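Local coordinates for Thiol:disulfide interchange protein dsbC (Haemophilus influenzae, PDB 1T3B) that probably transfers its redox-active disulfide to other periplasmic proteins and isomerises their disulfide bonds, working as a homodimer, at residues A[200-203]-A[204-208]. Numbering follows the deposited sequence.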
loop_
_atom_site.group_PDB
_atom_site.type_symbol
_atom_site.label_atom_id
_atom_site.label_comp_id
_atom_site.label_asym_id
_atom_site.label_seq_id
_atom_site.Cartn_x
_atom_site.Cartn_y
_atom_site.Cartn_z
ATOM N N ALA A 200 4.718 25.673 25.775
ATOM C CA ALA A 200 5.643 26.349 24.867
ATOM C C ALA A 200 5.899 25.544 23.596
ATOM O O ALA A 200 5.517 25.960 22.497
ATOM C CB ALA A 200 6.957 26.621 25.578
ATOM N N ASP A 201 6.541 24.388 23.757
ATOM C CA ASP A 201 6.864 23.520 22.630
ATOM C C ASP A 201 5.660 23.309 21.716
ATOM O O ASP A 201 5.787 23.387 20.493
ATOM C CB ASP A 201 7.384 22.172 23.135
ATOM C CG ASP A 201 8.624 22.313 23.986
ATOM O OD1 ASP A 201 8.583 23.049 24.994
ATOM O OD2 ASP A 201 9.648 21.692 23.650
ATOM N N LEU A 202 4.491 23.051 22.297
ATOM C CA LEU A 202 3.306 22.841 21.481
ATOM C C LEU A 202 3.028 24.070 20.619
ATOM O O LEU A 202 2.528 23.953 19.503
ATOM C CB LEU A 202 2.089 22.537 22.360
ATOM C CG LEU A 202 0.756 22.477 21.600
ATOM C CD1 LEU A 202 0.817 21.429 20.505
ATOM C CD2 LEU A 202 -0.370 22.158 22.555
ATOM N N LEU A 203 3.363 25.250 21.135
ATOM C CA LEU A 203 3.137 26.494 20.402
ATOM C C LEU A 203 4.011 26.560 19.144
ATOM O O LEU A 203 3.496 26.657 18.026
ATOM C CB LEU A 203 3.416 27.697 21.309
ATOM C CG LEU A 203 3.133 29.084 20.726
ATOM C CD1 LEU A 203 1.648 29.219 20.396
ATOM C CD2 LEU A 203 3.573 30.150 21.728
ATOM N N ARG A 204 5.329 26.508 19.330
ATOM C CA ARG A 204 6.252 26.544 18.199
ATOM C C ARG A 204 5.817 25.538 17.142
ATOM O O ARG A 204 5.484 25.911 16.019
ATOM C CB ARG A 204 7.663 26.207 18.654
ATOM C CG ARG A 204 8.283 27.238 19.566
ATOM C CD ARG A 204 9.537 26.666 20.179
ATOM N NE ARG A 204 9.482 26.653 21.637
ATOM C CZ ARG A 204 10.071 25.725 22.389
ATOM N NH1 ARG A 204 10.745 24.737 21.812
ATOM N NH2 ARG A 204 10.005 25.789 23.715
ATOM N N ALA A 205 5.821 24.263 17.511
ATOM C CA ALA A 205 5.424 23.196 16.603
ATOM C C ALA A 205 4.252 23.607 15.712
ATOM O O ALA A 205 4.175 23.226 14.540
ATOM C CB ALA A 205 5.059 21.955 17.406
ATOM N N LEU A 206 3.342 24.387 16.283
ATOM C CA LEU A 206 2.165 24.864 15.568
ATOM C C LEU A 206 2.501 26.066 14.686
ATOM O O LEU A 206 2.093 26.129 13.522
ATOM C CB LEU A 206 1.072 25.254 16.569
ATOM C CG LEU A 206 0.110 24.183 17.101
ATOM C CD1 LEU A 206 -0.341 24.553 18.512
ATOM C CD2 LEU A 206 -1.088 24.044 16.151
ATOM N N GLU A 207 3.246 27.016 15.247
ATOM C CA GLU A 207 3.625 28.221 14.516
ATOM C C GLU A 207 4.594 27.917 13.369
ATOM O O GLU A 207 4.417 28.428 12.258
ATOM C CB GLU A 207 4.234 29.247 15.481
ATOM C CG GLU A 207 3.333 29.545 16.678
ATOM C CD GLU A 207 3.826 30.695 17.540
ATOM O OE1 GLU A 207 5.051 30.796 17.769
ATOM O OE2 GLU A 207 2.981 31.488 18.007
ATOM N N GLU A 208 5.604 27.085 13.633
ATOM C CA GLU A 208 6.582 26.720 12.608
ATOM C C GLU A 208 5.876 26.179 11.366
ATOM O O GLU A 208 6.032 26.706 10.258
ATOM C CB GLU A 208 7.559 25.657 13.133
ATOM C CG GLU A 208 8.172 25.961 14.495
ATOM C CD GLU A 208 8.636 27.408 14.657
ATOM O OE1 GLU A 208 7.795 28.338 14.564
ATOM O OE2 GLU A 208 9.847 27.612 14.893
#
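Helix 199-208, the C-terminal helix of the thioredoxin-like domain, packs one flank on the mixed sheet and turns Asp-201 and Arg-204 outward, and side-chain contacts one turn apart line both flanks. Three backbone bonds establish the alpha-helical i to i+4 pattern: Arg-204 N to Ala-200 O at 3.2 Å, Ala-205 N to Asp-201 O at 3.1 Å, and Glu-207 N to Leu-203 O at 2.8 Å, the last with an N-H...O angle of 160°. On the sheet-facing flank, Leu-206 CD1 lies 3.9 Å from Leu-202 CG in an apolar contact. Both leucines also touch Ile-116 of strand 116-122, and Leu-206 reaches Val-90 of strand 88-94, which fixes this flank as the buried one. At its border, where Leu-203 and Glu-207 both meet His-88, the Glu-207 carboxylate lies against the leucine branch, OE2 standing 3.6 Å from Leu-203 CD1; this is packing of a polar group on an apolar one. Away from the sheet, Asp-201 and Arg-204 run side by side. With CG beside its backbone N (chi1 -67°), the arginine runs back along the helix, and a bend at chi3 lays the guanidinium over Asp-201 CA, 3.9 Å above the centre of one face. Carboxylate and guanidinium planes are 49° apart, and the ion pair appears purely electrostatic: Asp-201 OD1, less surely placed, lies 3.3 Å from Arg-204 NH2 but well out of the guanidinium plane, with no N-H directed at it.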